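Local structure of methionine-binding lipoprotein MetQ (Bacillus subtilis subsp. subtilis, 4GOT) at residues S41-Y46 with A159-A164; I63-Q68 with N113-G118. The protein binds methionine and probably passes it to the membrane-bound permease of the MetNPQ ABC transporter, which also takes part in methionine sulfoxide transport. All blocks are in the same frame, centred on the assembly; numbering follows the deposited sequence.

Contact 1 (S41-Y46 with A159-A164); sequences SDYKMY and APELTA. With MSE (selenomethionine), chain B.
Pro160 is the first residue of 159-164 to touch the other segment: its CB lies 3.7 Å from CE2 of Tyr43, and its CG packs against CD2 of the same ring, the two side chains crossing obliquely. Glu161 follows and makes most of this segment's share of the contact. A bend about its CB-CG bond (chi2 72°) carries CD against Asp42 CB, with OE2 beside Tyr43. OE2 accepts the backbone N-H of Tyr43 (N to OE2 3.0 Å, N-H...O angle 159°), the donor standing well above the carboxylate plane. The same oxygen sits over one face of the Tyr43 ring, offset toward the rim, and the carboxylate plane stands 83° from that of the ring. Over the centre of the opposite face lies the selenomethionine methyl CE, 3.5 Å from Tyr43 CD2, while the phenol OH is hydrogen-bonded to Asn180. Asp42 OD2 accepts from Lys44 N, a capping bond in the turn leading into the helix. The contact joins the loop after strand 34-38 to the turn after strand 154-158, across the two lobes that hold the ligand between them. Two carboxylates, probably both charged, thus lie close together (Asp42 OD2 to Glu161 OE2 4.4 Å) behind Tyr43, on the far side of its ring from the ligand; a water donating to Asp42 OD2 and Glu161 OE1, and the two backbone N-H groups, probably offset their repulsion.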
loop_
_atom_site.group_PDB
_atom_site.type_symbol
_atom_site.label_atom_id
_atom_site.label_comp_id
_atom_site.label_asym_id
_atom_site.label_seq_id
_atom_site.Cartn_x
_atom_site.Cartn_y
_atom_site.Cartn_z
ATOM N N SER A 41 -1.877 2.499 -14.344
ATOM C CA SER A 41 -0.888 1.397 -14.512
ATOM C C SER A 41 0.215 1.329 -13.458
ATOM O O SER A 41 0.848 0.290 -13.306
ATOM C CB SER A 41 -0.255 1.407 -15.897
ATOM O OG SER A 41 0.173 2.694 -16.288
ATOM N N ASP A 42 0.509 2.427 -12.770
ATOM C CA ASP A 42 1.492 2.345 -11.666
ATOM C C ASP A 42 1.317 3.471 -10.672
ATOM O O ASP A 42 0.691 4.486 -10.963
ATOM C CB ASP A 42 2.949 2.278 -12.209
ATOM C CG ASP A 42 3.652 3.653 -12.236
ATOM O OD1 ASP A 42 3.403 4.401 -13.192
ATOM O OD2 ASP A 42 4.452 3.980 -11.291
ATOM N N TYR A 43 1.849 3.221 -9.462
ATOM C CA TYR A 43 1.670 4.015 -8.302
ATOM C C TYR A 43 1.989 5.480 -8.560
ATOM O O TYR A 43 1.349 6.355 -7.970
ATOM C CB TYR A 43 2.634 3.518 -7.195
ATOM C CG TYR A 43 2.300 2.275 -6.360
ATOM C CD1 TYR A 43 1.044 1.712 -6.312
ATOM C CD2 TYR A 43 3.302 1.701 -5.557
ATOM C CE1 TYR A 43 0.773 0.608 -5.496
ATOM C CE2 TYR A 43 3.060 0.601 -4.746
ATOM C CZ TYR A 43 1.788 0.050 -4.722
ATOM O OH TYR A 43 1.558 -1.027 -3.923
ATOM N N LYS A 44 2.957 5.772 -9.424
ATOM C CA LYS A 44 3.378 7.170 -9.633
ATOM C C LYS A 44 2.303 7.991 -10.361
ATOM O O LYS A 44 2.318 9.217 -10.314
ATOM C CB LYS A 44 4.721 7.252 -10.380
ATOM C CG LYS A 44 5.974 6.848 -9.596
ATOM C CD LYS A 44 6.120 7.631 -8.273
ATOM C CE LYS A 44 7.502 8.253 -8.045
ATOM N NZ LYS A 44 8.594 7.246 -8.111
HETATM N N MSE A 45 1.370 7.311 -11.034
HETATM C CA MSE A 45 0.329 7.997 -11.778
HETATM C C MSE A 45 -0.793 8.635 -10.936
HETATM O O MSE A 45 -1.445 9.599 -11.382
HETATM C CB MSE A 45 -0.291 7.045 -12.821
HETATM C CG MSE A 45 0.697 6.695 -13.881
HETATM SE SE MSE A 45 -0.154 5.607 -15.278
HETATM C CE MSE A 45 -1.416 6.941 -15.975
ATOM N N TYR A 46 -1.039 8.104 -9.742
ATOM C CA TYR A 46 -2.259 8.420 -8.993
ATOM C C TYR A 46 -2.237 9.856 -8.434
ATOM O O TYR A 46 -3.182 10.583 -8.617
ATOM C CB TYR A 46 -2.468 7.378 -7.891
ATOM C CG TYR A 46 -2.854 6.025 -8.454
ATOM C CD1 TYR A 46 -1.896 5.101 -8.848
ATOM C CD2 TYR A 46 -4.196 5.681 -8.632
ATOM C CE1 TYR A 46 -2.274 3.861 -9.413
ATOM C CE2 TYR A 46 -4.569 4.469 -9.210
ATOM C CZ TYR A 46 -3.622 3.553 -9.591
ATOM O OH TYR A 46 -4.039 2.325 -10.101
ATOM N N ALA A 159 10.203 -2.757 -9.643
ATOM C CA ALA A 159 8.975 -1.990 -9.525
ATOM C C ALA A 159 7.938 -2.820 -8.743
ATOM O O ALA A 159 7.909 -4.045 -8.885
ATOM C CB ALA A 159 8.462 -1.587 -10.909
ATOM N N PRO A 160 7.127 -2.162 -7.872
ATOM C CA PRO A 160 6.119 -2.883 -7.052
ATOM C C PRO A 160 5.093 -3.588 -7.946
ATOM O O PRO A 160 4.539 -4.610 -7.583
ATOM C CB PRO A 160 5.480 -1.780 -6.184
ATOM C CG PRO A 160 6.133 -0.508 -6.613
ATOM C CD PRO A 160 7.324 -0.770 -7.431
ATOM N N GLU A 161 4.918 -3.067 -9.166
ATOM C CA GLU A 161 4.028 -3.672 -10.138
ATOM C C GLU A 161 4.545 -5.008 -10.718
ATOM O O GLU A 161 3.808 -5.721 -11.444
ATOM C CB GLU A 161 3.797 -2.656 -11.303
ATOM C CG GLU A 161 2.960 -1.418 -10.951
ATOM C CD GLU A 161 3.662 -0.368 -10.052
ATOM O OE1 GLU A 161 4.925 -0.238 -10.147
ATOM O OE2 GLU A 161 2.927 0.381 -9.315
ATOM N N LEU A 162 5.822 -5.301 -10.498
ATOM C CA LEU A 162 6.500 -6.401 -11.165
ATOM C C LEU A 162 7.141 -7.355 -10.187
ATOM O O LEU A 162 7.688 -8.346 -10.634
ATOM C CB LEU A 162 7.615 -5.864 -12.086
ATOM C CG LEU A 162 7.174 -5.150 -13.378
ATOM C CD1 LEU A 162 8.418 -4.617 -14.095
ATOM C CD2 LEU A 162 6.279 -6.017 -14.299
ATOM N N THR A 163 7.102 -7.076 -8.874
ATOM C CA THR A 163 7.657 -8.033 -7.919
ATOM C C THR A 163 6.958 -9.436 -7.923
ATOM O O THR A 163 7.620 -10.486 -7.689
ATOM C CB THR A 163 7.720 -7.486 -6.490
ATOM O OG1 THR A 163 6.440 -6.974 -6.119
ATOM C CG2 THR A 163 8.815 -6.407 -6.346
ATOM N N ALA A 164 5.648 -9.478 -8.174
ATOM C CA ALA A 164 4.956 -10.779 -8.413
ATOM C C ALA A 164 5.665 -11.595 -9.519
ATOM O O ALA A 164 5.784 -12.825 -9.413
ATOM C CB ALA A 164 3.483 -10.582 -8.767
HETATM N N MSE B 300 -1.619 -0.638 -1.101
HETATM C CA MSE B 300 -0.148 -0.560 -0.859
HETATM C C MSE B 300 0.263 -1.069 0.564
HETATM O O MSE B 300 -0.346 -0.623 1.499
HETATM O OXT MSE B 300 1.199 -1.863 0.832
HETATM C CB MSE B 300 0.292 0.905 -1.002
HETATM C CG MSE B 300 1.767 1.137 -1.085
HETATM SE SE MSE B 300 2.251 3.057 -1.049
HETATM C CE MSE B 300 1.731 3.516 -3.027
HETATM O O HOH W 1 5.544 2.318 -9.478
#

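Contact 2 (I63-Q68 with N113-G118); sequences IPYLEQ and NVAEQG. With MSE (selenomethionine), chain B.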
loop_
_atom_site.group_PDB
_atom_site.type_symbol
_atom_site.label_atom_id
_atom_site.label_comp_id
_atom_site.label_asym_id
_atom_site.label_seq_id
_atom_site.Cartn_x
_atom_site.Cartn_y
_atom_site.Cartn_z
ATOM N N ILE A 63 0.248 7.320 4.274
ATOM C CA ILE A 63 0.722 8.677 4.575
ATOM C C ILE A 63 2.237 8.834 4.246
ATOM O O ILE A 63 2.613 9.827 3.634
ATOM C CB ILE A 63 0.377 9.125 6.032
ATOM C CG1 ILE A 63 -1.132 9.352 6.225
ATOM C CG2 ILE A 63 1.193 10.357 6.479
ATOM C CD1 ILE A 63 -1.581 9.191 7.667
ATOM N N PRO A 64 3.091 7.840 4.624
ATOM C CA PRO A 64 4.518 7.943 4.251
ATOM C C PRO A 64 4.709 8.059 2.724
ATOM O O PRO A 64 5.542 8.848 2.258
ATOM C CB PRO A 64 5.100 6.663 4.850
ATOM C CG PRO A 64 4.293 6.477 6.133
ATOM C CD PRO A 64 2.881 6.765 5.624
ATOM N N TYR A 65 3.908 7.338 1.950
ATOM C CA TYR A 65 4.046 7.434 0.510
ATOM C C TYR A 65 3.678 8.864 0.045
ATOM O O TYR A 65 4.371 9.458 -0.773
ATOM C CB TYR A 65 3.197 6.398 -0.203
ATOM C CG TYR A 65 3.503 6.352 -1.696
ATOM C CD1 TYR A 65 2.826 7.149 -2.574
ATOM C CD2 TYR A 65 4.487 5.495 -2.208
ATOM C CE1 TYR A 65 3.119 7.146 -3.927
ATOM C CE2 TYR A 65 4.785 5.480 -3.574
ATOM C CZ TYR A 65 4.092 6.316 -4.428
ATOM O OH TYR A 65 4.319 6.294 -5.798
ATOM N N LEU A 66 2.548 9.372 0.545
ATOM C CA LEU A 66 2.054 10.719 0.215
ATOM C C LEU A 66 3.092 11.792 0.572
ATOM O O LEU A 66 3.393 12.666 -0.242
ATOM C CB LEU A 66 0.701 11.013 0.920
ATOM C CG LEU A 66 0.148 12.441 0.632
ATOM C CD1 LEU A 66 -0.115 12.683 -0.878
ATOM C CD2 LEU A 66 -1.096 12.699 1.479
ATOM N N GLU A 67 3.671 11.682 1.781
ATOM C CA GLU A 67 4.714 12.623 2.220
ATOM C C GLU A 67 5.939 12.665 1.330
ATOM O O GLU A 67 6.392 13.762 0.923
ATOM C CB GLU A 67 5.125 12.326 3.660
ATOM C CG GLU A 67 4.043 12.769 4.598
ATOM C CD GLU A 67 4.414 12.540 6.032
ATOM O OE1 GLU A 67 5.545 12.061 6.286
ATOM O OE2 GLU A 67 3.555 12.841 6.876
ATOM N N GLN A 68 6.467 11.484 1.019
ATOM C CA GLN A 68 7.552 11.371 0.037
ATOM C C GLN A 68 7.205 12.004 -1.309
ATOM O O GLN A 68 8.047 12.668 -1.932
ATOM C CB GLN A 68 7.926 9.883 -0.215
ATOM C CG GLN A 68 9.069 9.682 -1.228
ATOM C CD GLN A 68 10.420 10.241 -0.756
ATOM O OE1 GLN A 68 10.677 10.361 0.434
ATOM N NE2 GLN A 68 11.288 10.564 -1.708
ATOM N N ASN A 113 10.017 1.392 -4.288
ATOM C CA ASN A 113 9.179 2.395 -3.613
ATOM C C ASN A 113 10.008 3.064 -2.502
ATOM O O ASN A 113 10.187 2.482 -1.419
ATOM C CB ASN A 113 7.938 1.651 -3.035
ATOM C CG ASN A 113 6.859 2.556 -2.485
ATOM O OD1 ASN A 113 7.103 3.655 -1.984
ATOM N ND2 ASN A 113 5.630 2.066 -2.558
ATOM N N VAL A 114 10.533 4.256 -2.789
ATOM C CA VAL A 114 11.412 4.976 -1.872
ATOM C C VAL A 114 10.807 5.086 -0.470
ATOM O O VAL A 114 11.486 4.792 0.527
ATOM C CB VAL A 114 11.733 6.390 -2.376
ATOM C CG1 VAL A 114 12.562 7.156 -1.348
ATOM C CG2 VAL A 114 12.431 6.348 -3.742
ATOM N N ALA A 115 9.527 5.496 -0.407
ATOM C CA ALA A 115 8.782 5.633 0.849
ATOM C C ALA A 115 8.686 4.359 1.691
ATOM O O ALA A 115 8.526 4.431 2.931
ATOM C CB ALA A 115 7.383 6.145 0.543
ATOM N N GLU A 116 8.782 3.192 1.054
ATOM C CA GLU A 116 8.630 1.926 1.771
ATOM C C GLU A 116 9.954 1.228 2.094
ATOM O O GLU A 116 9.944 0.088 2.511
ATOM C CB GLU A 116 7.733 0.974 0.984
ATOM C CG GLU A 116 6.282 1.431 0.981
ATOM C CD GLU A 116 5.313 0.302 0.699
ATOM O OE1 GLU A 116 5.653 -0.555 -0.159
ATOM O OE2 GLU A 116 4.221 0.281 1.349
ATOM N N GLN A 117 11.097 1.900 1.912
ATOM C CA GLN A 117 12.371 1.240 2.170
ATOM C C GLN A 117 12.506 0.836 3.637
ATOM O O GLN A 117 13.019 -0.245 3.920
ATOM C CB GLN A 117 13.553 2.121 1.768
ATOM C CG GLN A 117 13.618 2.419 0.254
ATOM C CD GLN A 117 13.764 1.181 -0.619
ATOM O OE1 GLN A 117 12.831 0.807 -1.384
ATOM N NE2 GLN A 117 14.913 0.512 -0.498
ATOM N N GLY A 118 12.072 1.693 4.556
ATOM C CA GLY A 118 12.102 1.372 5.990
ATOM C C GLY A 118 11.104 0.269 6.373
ATOM O O GLY A 118 11.379 -0.573 7.240
HETATM N N MSE B 300 -1.619 -0.638 -1.101
HETATM C CA MSE B 300 -0.148 -0.560 -0.859
HETATM C C MSE B 300 0.263 -1.069 0.564
HETATM O O MSE B 300 -0.346 -0.623 1.499
HETATM O OXT MSE B 300 1.199 -1.863 0.832
HETATM C CB MSE B 300 0.292 0.905 -1.002
HETATM C CG MSE B 300 1.767 1.137 -1.085
HETATM SE SE MSE B 300 2.251 3.057 -1.049
HETATM C CE MSE B 300 1.731 3.516 -3.027
#
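Tyr65 meets Asn113 edge-on: the amide OD1 comes to 3.2 Å from ring carbon CD2, Asn113 CG lies in the plane of the ring, and the amide is turned 84° from it. The methyl CE of the bound selenomethionine sits over the centre of one face of Tyr65, 3.4 Å above the plane. With Tyr65 CG anti to the backbone N (chi1 -171°), CB and CG both lie 3.6 Å from the ligand SE. Asn113 ND2 approaches the same selenium at 3.8 Å. Glu116 places OE2 3.6 Å from the ligand CG, and this oxygen is held by a salt bridge to Arg119 and a hydrogen bond from His62. An alanine in place of Tyr65 would probably leave the ligand methyl without the aromatic face it rests on and Asn113 without its ring-edge neighbour. Ala115 CB packs against the helix backbone, 3.6 Å from Tyr65 CA, and also meets Pro64 O and Gln68 CB. One turn on, the amide of Gln68 lies against Val114, NE2 to CG1 3.7 Å, the two side chains crossing at about a right angle; Gln68 NE2 is hydrogen-bonded to Glu72. In the second shell, Tyr65 N bonds to His62 ND1 and Asn113 N to Thr111 OG1. The contact sets the first turns of helix 63-72, which follows strand 57-62, against the 3-10 turn between strand 107-111 and helix 117-126.

Contacts 1 and 2 lie with their centres about 14 Å apart and line the same selenomethionine pocket, each joining a segment next to the six-stranded sheet to one next to the five-stranded sheet, as in the two-lobed binding proteins of this clan. The one ligand methyl is shared by the rings of Tyr43 from contact 1 and Tyr65 from contact 2, while Glu87, Arg119 and Asn206 hydrogen-bond to the ligand. The contacts also touch directly: Tyr65 OH lies 3.5 Å from Tyr43 CB and 3.3 Å from Lys44 CD, and Asn113 ND2 is 3.7 Å from Tyr43 CE2. Along the chain, both segments of contact 2 fall between those of contact 1.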